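Local coordinates for neutral ceramidase (Pseudomonas aeruginosa, PDB 2ZWS), which catalyses the cleavage of the N-acyl linkage of ceramides to sphingosine and free fatty acid, and also the reverse synthesis, using one zinc ion per subunit, at residues 132-135 / 136-140; 84-87 / 88-92; 519-522 / 523-527; 206-209 / 210-214. All coordinates share one frame; numbering follows the deposited sequence.

Contact 1: 132-135 / 136-140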
# COMPACT_ATOMS: atom_id res chain seq x y z
N ARG A 132 4.40 13.88 6.08
CA ARG A 132 4.62 13.89 7.53
C ARG A 132 5.54 12.73 7.93
O ARG A 132 6.37 12.86 8.80
CB ARG A 132 3.28 13.75 8.23
CG ARG A 132 3.31 14.01 9.74
CD ARG A 132 1.88 13.85 10.39
NE ARG A 132 0.82 14.33 9.50
CZ ARG A 132 -0.12 13.57 8.92
NH1 ARG A 132 -0.25 12.24 9.19
NH2 ARG A 132 -0.97 14.16 8.08
N SER A 133 5.43 11.59 7.25
CA SER A 133 6.30 10.43 7.62
C SER A 133 7.78 10.76 7.35
O SER A 133 8.68 10.38 8.14
CB SER A 133 5.85 9.14 6.91
OG SER A 133 6.20 9.16 5.55
N ILE A 134 8.04 11.50 6.27
CA ILE A 134 9.41 11.88 5.90
C ILE A 134 9.93 12.92 6.86
O ILE A 134 11.07 12.83 7.31
CB ILE A 134 9.46 12.38 4.44
CG1 ILE A 134 9.12 11.24 3.45
CG2 ILE A 134 10.85 12.93 4.04
CD1 ILE A 134 8.80 11.71 1.98
N GLU A 135 9.07 13.88 7.22
CA GLU A 135 9.43 14.89 8.22
C GLU A 135 9.81 14.25 9.54
O GLU A 135 10.79 14.65 10.20
CB GLU A 135 8.25 15.83 8.40
CG GLU A 135 8.03 16.70 7.20
CD GLU A 135 6.86 17.65 7.38
OE1 GLU A 135 5.90 17.31 8.11
OE2 GLU A 135 6.90 18.73 6.78
N ARG A 136 9.03 13.25 9.95
CA ARG A 136 9.31 12.55 11.19
C ARG A 136 10.61 11.76 11.10
O ARG A 136 11.41 11.79 12.03
CB ARG A 136 8.16 11.64 11.62
CG ARG A 136 6.94 12.45 11.97
CD ARG A 136 5.71 11.59 12.21
NE ARG A 136 4.68 12.37 12.90
CZ ARG A 136 3.48 11.89 13.24
NH1 ARG A 136 3.15 10.64 12.94
NH2 ARG A 136 2.61 12.68 13.88
N ALA A 137 10.81 11.07 9.99
CA ALA A 137 12.03 10.32 9.78
C ALA A 137 13.27 11.19 9.79
O ALA A 137 14.24 10.86 10.46
CB ALA A 137 11.95 9.49 8.50
N GLN A 138 13.25 12.30 9.06
CA GLN A 138 14.43 13.14 8.99
C GLN A 138 14.73 13.84 10.32
O GLN A 138 15.89 14.21 10.55
CB GLN A 138 14.31 14.15 7.87
CG GLN A 138 13.30 15.24 8.14
CD GLN A 138 13.08 16.16 6.96
OE1 GLN A 138 12.44 17.21 7.09
NE2 GLN A 138 13.61 15.78 5.80
N ALA A 139 13.74 13.99 11.20
CA ALA A 139 13.96 14.60 12.53
C ALA A 139 14.53 13.58 13.53
O ALA A 139 14.88 13.94 14.67
CB ALA A 139 12.65 15.18 13.06
N ARG A 140 14.64 12.32 13.10
CA ARG A 140 15.12 11.24 13.96
C ARG A 140 16.39 10.58 13.42
O ARG A 140 16.71 9.44 13.76
CB ARG A 140 14.00 10.20 14.18
CG ARG A 140 12.80 10.76 14.95
CD ARG A 140 11.59 9.86 14.85
NE ARG A 140 10.50 10.32 15.72
CZ ARG A 140 9.77 11.42 15.52
NH1 ARG A 140 10.01 12.24 14.49
NH2 ARG A 140 8.81 11.74 16.38
O HOH W 1 11.57 17.24 9.93
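Glu135 O accepts twice: Ala139 N reaches it at 3.2 Å, and a water donates to it at 2.7 Å. The same water also donates to Gln138 OE1 (3.0 Å), closing a bridge between a main-chain carbonyl and a side-chain amide three residues on. Gln138 sends CG between its backbone N and carbonyl carbon (chi1 72°) and then runs straight, which lays CG 3.3 Å from Glu135 O. Straighter than the bond from Ala139 is that of Gln138 N to Ile134 O, 2.8 Å with an N-H...O angle of 168°. On another side of the helix Arg132 and Arg136 run side by side in the same direction. Arg132 CD lies over one face of the Arg136 guanidinium, toward its rim and 3.8 Å from Arg136 NH2, with the two guanidinium planes 68° apart. Further on, Arg140 NH1 donates to Arg136 O at 2.9 Å, edge-on in its guanidinium plane. Glu556 forms salt bridges with both Arg132 and Arg136, whose NH1 also donates to Lys11 O, while Glu135 pairs with Lys81. The two side-by-side arginines thus converge on one carboxylate, which probably offsets their like charge and ties helix 120-138 to the C-terminal part of the chain.

Contact 2: 84-87 / 88-92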
# COMPACT_ATOMS: atom_id res chain seq x y z
N GLY A 84 16.20 21.75 -2.12
CA GLY A 84 17.54 21.22 -2.30
C GLY A 84 17.80 19.90 -1.59
O GLY A 84 18.84 19.29 -1.81
N VAL A 85 16.86 19.46 -0.77
CA VAL A 85 17.07 18.23 0.00
C VAL A 85 16.54 17.01 -0.74
O VAL A 85 17.23 15.98 -0.86
CB VAL A 85 16.39 18.32 1.38
CG1 VAL A 85 16.62 17.06 2.16
CG2 VAL A 85 16.92 19.55 2.20
N TYR A 86 15.31 17.13 -1.23
CA TYR A 86 14.62 16.02 -1.89
C TYR A 86 14.19 16.41 -3.28
O TYR A 86 13.80 17.55 -3.52
CB TYR A 86 13.36 15.61 -1.11
CG TYR A 86 13.65 15.15 0.30
CD1 TYR A 86 13.23 15.92 1.40
CD2 TYR A 86 14.33 13.97 0.53
CE1 TYR A 86 13.50 15.50 2.69
CE2 TYR A 86 14.60 13.54 1.83
CZ TYR A 86 14.17 14.31 2.90
OH TYR A 86 14.44 13.91 4.20
N ASP A 87 14.25 15.44 -4.19
CA ASP A 87 13.57 15.55 -5.46
C ASP A 87 13.29 14.16 -6.06
O ASP A 87 13.38 13.14 -5.38
CB ASP A 87 14.35 16.45 -6.43
CG ASP A 87 15.72 15.90 -6.80
OD1 ASP A 87 15.98 14.68 -6.64
OD2 ASP A 87 16.55 16.70 -7.30
N GLU A 88 12.89 14.12 -7.32
CA GLU A 88 12.53 12.83 -7.91
C GLU A 88 13.67 11.82 -7.87
O GLU A 88 13.42 10.61 -7.88
CB GLU A 88 12.05 13.00 -9.35
CG GLU A 88 12.90 13.90 -10.23
CD GLU A 88 12.35 15.31 -10.29
OE1 GLU A 88 11.64 15.65 -11.27
OE2 GLU A 88 12.60 16.08 -9.35
N ASN A 89 14.92 12.30 -7.85
CA ASN A 89 16.03 11.36 -7.85
C ASN A 89 16.22 10.61 -6.54
O ASN A 89 16.80 9.53 -6.55
CB ASN A 89 17.33 12.07 -8.21
CG ASN A 89 17.27 12.71 -9.57
OD1 ASN A 89 16.92 12.07 -10.54
ND2 ASN A 89 17.61 13.99 -9.64
N ASN A 90 15.78 11.16 -5.42
CA ASN A 90 16.13 10.50 -4.15
C ASN A 90 14.95 10.17 -3.25
O ASN A 90 15.13 9.91 -2.05
CB ASN A 90 17.21 11.27 -3.39
CG ASN A 90 16.68 12.54 -2.78
OD1 ASN A 90 15.67 13.08 -3.24
ND2 ASN A 90 17.39 13.07 -1.78
N VAL A 91 13.74 10.13 -3.83
CA VAL A 91 12.55 9.80 -3.05
C VAL A 91 11.84 8.65 -3.77
O VAL A 91 11.46 8.81 -4.95
CB VAL A 91 11.58 11.04 -2.93
CG1 VAL A 91 10.28 10.60 -2.24
CG2 VAL A 91 12.23 12.24 -2.20
N MET A 92 11.64 7.52 -3.08
CA MET A 92 10.91 6.38 -3.66
C MET A 92 9.68 6.12 -2.82
O MET A 92 9.78 5.97 -1.62
CB MET A 92 11.78 5.11 -3.71
CG MET A 92 11.10 3.94 -4.40
SD MET A 92 12.13 2.46 -4.49
CE MET A 92 13.48 3.03 -5.54
O HOH W 2 19.06 16.00 -8.05
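Asn90 turns its amide back across the turn and grips the chain of 84-87 at two points. Its CG sits between the backbone N and the carbonyl carbon (chi1 73°), and from there OD1 accepts from Asp87 N at 2.9 Å on a nearly straight bond. The other arm, ND2, donates to Val85 O at 3.1 Å, lying in the plane of that carbonyl. Side chains of Asn90 and Tyr86 cross at about a right angle, amide and ring planes 41° apart, with ND2 3.9 Å from Tyr86 CD2. Val91 also crosses Tyr86 at about a right angle, its CG2 packing 3.7 Å from Tyr86 CB. At the other end of the turn the Asp87 carboxylate and the Asn89 amide stand almost perpendicular, 83° apart. Asn89 N reaches Asp87 OD1 at 2.9 Å from above the carboxylate plane, and a water that donates to Asp87 OD2 accepts from Asn89 ND2. A backbone bond from Asn90 N to Asp87 O (3.1 Å) closes the turn. Asp87, inferred to bind substrate, also meets a glycerol through OD1. The turn carries the chain from helix 68-81 into strand 91-95: Tyr86 and Val91 pack on Leu78 of the helix and Val57 of strand 55-61, beside which 91-95 runs parallel.

Contact 3: 519-522 / 523-527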
# COMPACT_ATOMS: atom_id res chain seq x y z
N ILE A 519 -33.33 10.74 17.43
CA ILE A 519 -34.47 11.40 18.04
C ILE A 519 -34.46 11.16 19.55
O ILE A 519 -34.32 10.02 20.03
CB ILE A 519 -35.77 10.93 17.35
CG1 ILE A 519 -35.81 11.42 15.90
CG2 ILE A 519 -37.01 11.42 18.09
CD1 ILE A 519 -35.71 12.94 15.75
N GLY A 520 -34.56 12.26 20.29
CA GLY A 520 -34.55 12.22 21.74
C GLY A 520 -33.21 11.99 22.39
O GLY A 520 -33.14 11.79 23.59
N LYS A 521 -32.13 12.03 21.60
CA LYS A 521 -30.80 11.79 22.16
C LYS A 521 -29.82 12.88 21.74
O LYS A 521 -30.18 13.81 21.00
CB LYS A 521 -30.29 10.39 21.72
CG LYS A 521 -31.22 9.25 22.07
CD LYS A 521 -30.57 7.88 21.88
CE LYS A 521 -31.62 6.77 21.81
NZ LYS A 521 -32.36 6.62 23.09
N SER A 522 -28.58 12.79 22.23
CA SER A 522 -27.53 13.73 21.82
C SER A 522 -26.35 12.96 21.24
O SER A 522 -26.16 11.78 21.56
CB SER A 522 -27.07 14.61 22.99
OG SER A 522 -26.35 13.87 23.96
N PHE A 523 -25.57 13.63 20.39
CA PHE A 523 -24.36 13.01 19.85
C PHE A 523 -23.50 12.51 21.02
O PHE A 523 -23.33 13.21 22.00
CB PHE A 523 -23.54 14.01 19.03
CG PHE A 523 -24.17 14.40 17.73
CD1 PHE A 523 -24.43 13.45 16.76
CD2 PHE A 523 -24.48 15.74 17.47
CE1 PHE A 523 -25.03 13.82 15.55
CE2 PHE A 523 -25.08 16.11 16.26
CZ PHE A 523 -25.33 15.15 15.29
N GLY A 524 -22.93 11.31 20.91
CA GLY A 524 -22.11 10.77 22.00
C GLY A 524 -22.86 9.93 23.04
O GLY A 524 -22.24 9.23 23.86
N ASP A 525 -24.19 9.96 22.99
CA ASP A 525 -24.97 9.13 23.90
C ASP A 525 -24.68 7.65 23.65
O ASP A 525 -24.50 7.22 22.51
CB ASP A 525 -26.47 9.42 23.75
CG ASP A 525 -26.92 10.69 24.49
OD1 ASP A 525 -26.08 11.39 25.11
OD2 ASP A 525 -28.14 10.97 24.43
N VAL A 526 -24.62 6.88 24.73
CA VAL A 526 -24.41 5.43 24.63
C VAL A 526 -25.71 4.70 24.27
O VAL A 526 -26.72 4.79 25.01
CB VAL A 526 -23.77 4.84 25.90
CG1 VAL A 526 -23.58 3.34 25.75
CG2 VAL A 526 -22.43 5.51 26.14
N LEU A 527 -25.68 3.98 23.15
CA LEU A 527 -26.78 3.15 22.69
C LEU A 527 -26.73 1.73 23.25
O LEU A 527 -27.77 1.11 23.47
CB LEU A 527 -26.81 3.10 21.16
CG LEU A 527 -27.02 4.45 20.45
CD1 LEU A 527 -26.73 4.32 18.95
CD2 LEU A 527 -28.49 4.93 20.69
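Asp525 points its side chain at Ser522 across a tight turn, and each of its atoms has a neighbour there. Asp525 CB lies 3.2 Å from Ser522 O, and CG is just as near that same oxygen. With CG anti to its own carbonyl carbon, beside the backbone N (chi1 -80°), the carboxylate is carried back over the start of the turn. Asp525 OD2 then accepts from Ser522 N at 2.9 Å; the bond is straight at nitrogen, 167°, yet it arrives from high above the carboxylate plane. Asp525 OD1 receives Ser522 OG at 2.7 Å, again from above the plane, though Ser522 has a second conformer and this bond may be only part-time. Asp525 N donates to Ser522 O at 3.0 Å and closes the type II beta turn Ser522-Asp525. Gly524 takes the third position with a positive phi of 90°, a backbone shape that favours glycine. Asp525 OD2 also touches Lys521 CB, 3.5 Å away. The aliphatic part of that lysine runs on to Leu527: Lys521 CE meets Leu527 CD2 at 3.8 Å. Backbone bonds set the turn beside strand 539-545, where 526-528 is an outermost strand of a six-stranded mixed sheet within this chain. Chemically, one carboxylate spans a backbone N-H and, in one conformer, a hydroxyl of a single serine, so the turn is pinned by side chain as well as main chain.

Contact 4: 206-209 / 210-214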
# COMPACT_ATOMS: atom_id res chain seq x y z
N THR A 206 -4.59 -9.34 -0.10
CA THR A 206 -6.01 -9.51 -0.43
C THR A 206 -6.65 -10.50 0.53
O THR A 206 -7.65 -11.13 0.21
CB THR A 206 -6.17 -10.05 -1.86
OG1 THR A 206 -5.33 -11.21 -2.02
CG2 THR A 206 -5.80 -9.02 -2.91
N SER A 207 -6.04 -10.70 1.70
CA SER A 207 -6.66 -11.59 2.69
C SER A 207 -8.05 -11.10 3.13
O SER A 207 -8.92 -11.91 3.42
CB SER A 207 -5.75 -11.76 3.90
OG SER A 207 -4.54 -12.40 3.51
N MET A 208 -8.22 -9.77 3.25
CA MET A 208 -9.54 -9.19 3.49
C MET A 208 -10.20 -9.07 2.12
O MET A 208 -9.65 -8.44 1.20
CB MET A 208 -9.42 -7.81 4.13
CG MET A 208 -8.75 -7.78 5.51
SD MET A 208 -9.55 -8.81 6.77
CE MET A 208 -11.20 -8.09 6.83
N THR A 209 -11.36 -9.71 1.97
CA THR A 209 -12.00 -9.89 0.67
C THR A 209 -12.88 -8.70 0.29
O THR A 209 -13.05 -7.74 1.07
CB THR A 209 -12.87 -11.17 0.63
OG1 THR A 209 -14.04 -10.94 1.43
CG2 THR A 209 -12.08 -12.40 1.13
N ASN A 210 -13.47 -8.79 -0.90
CA ASN A 210 -14.39 -7.75 -1.38
C ASN A 210 -15.71 -7.67 -0.60
O ASN A 210 -16.50 -6.76 -0.85
CB ASN A 210 -14.63 -7.80 -2.92
CG ASN A 210 -15.39 -9.03 -3.38
OD1 ASN A 210 -15.54 -9.25 -4.61
ND2 ASN A 210 -15.87 -9.84 -2.46
N ALA A 211 -15.90 -8.60 0.34
CA ALA A 211 -17.05 -8.56 1.26
C ALA A 211 -16.82 -7.68 2.49
O ALA A 211 -17.77 -7.37 3.23
CB ALA A 211 -17.40 -9.96 1.71
N ASN A 212 -15.57 -7.29 2.69
CA ASN A 212 -15.22 -6.54 3.88
C ASN A 212 -15.35 -5.04 3.63
O ASN A 212 -14.99 -4.55 2.55
CB ASN A 212 -13.78 -6.85 4.28
CG ASN A 212 -13.21 -5.81 5.22
OD1 ASN A 212 -13.63 -5.68 6.36
ND2 ASN A 212 -12.26 -5.03 4.72
N HIS A 213 -15.81 -4.31 4.64
CA HIS A 213 -15.99 -2.87 4.49
C HIS A 213 -15.15 -2.07 5.46
O HIS A 213 -15.18 -0.83 5.43
CB HIS A 213 -17.47 -2.53 4.64
CG HIS A 213 -18.33 -3.07 3.53
ND1 HIS A 213 -18.96 -4.29 3.61
CD2 HIS A 213 -18.67 -2.55 2.33
CE1 HIS A 213 -19.65 -4.50 2.49
NE2 HIS A 213 -19.49 -3.46 1.70
N LEU A 214 -14.37 -2.75 6.31
CA LEU A 214 -13.52 -2.04 7.26
C LEU A 214 -12.16 -1.74 6.65
O LEU A 214 -11.57 -2.59 5.99
CB LEU A 214 -13.30 -2.88 8.51
CG LEU A 214 -14.55 -3.26 9.31
CD1 LEU A 214 -14.13 -3.99 10.58
CD2 LEU A 214 -15.44 -2.05 9.64
O HOH W 3 -11.67 -5.46 1.90
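Two successive bends in Met208, chi2 -57° and chi3 -60°, curl its chain round so that CE comes to rest 3.4 Å from Asn212 CG. Asn212 meets it by holding CG opposite its own backbone N (chi1 162°), and the two side chains run at a slant to one another. The amide pressed by this methyl is fixed by polar bonds. Its OD1 accepts from Leu214 N at 3.0 Å, forming an Asx turn, and ND2 donates to Leu214 O at 2.8 Å on a lone pair. ND2 also gives a hydrogen to a water (2.9 Å), which in turn donates to Thr209 O. That carbonyl takes Asn212 N as well, at 3.0 Å, closing the type I beta turn from Thr209 to Asn212. Within the turn Thr209 OG1 accepts from Ala211 N at 3.2 Å, an ST turn. Outside, Asp218 receives the N-H of Met208, and the methionine side chain packs on Phe266 and Thr269 of helix 265-286; the Met208 side chain lies about 5 Å from the side chain of His37, a magnesium ligand. With both ends of its amide engaged, Asn212 has little freedom to rotate; polar bonds secure it while an apolar methyl packs against it.

How the contacts relate
Contacts 1, 2 and 4 are partly buried in the N-terminal ceramidase region, whereas contact 3 is a surface turn of the C-terminal region, its centre about 37 Å from that of the chain. Contacts 1 and 2 are direct neighbours: both pack on strand 55-61, and Gln138 reaches Tyr86 OH through a weak hydrogen bond. Contact 4 lies across the chain's centre from both. Regular backbone bonding and side-by-side arginines mark the helical contact 1, while the three turns rely on side chains bonding to main chain: an asparagine in contacts 2 and 4, an aspartate in contact 3. Waters bridge contacts 1, 2 and 4.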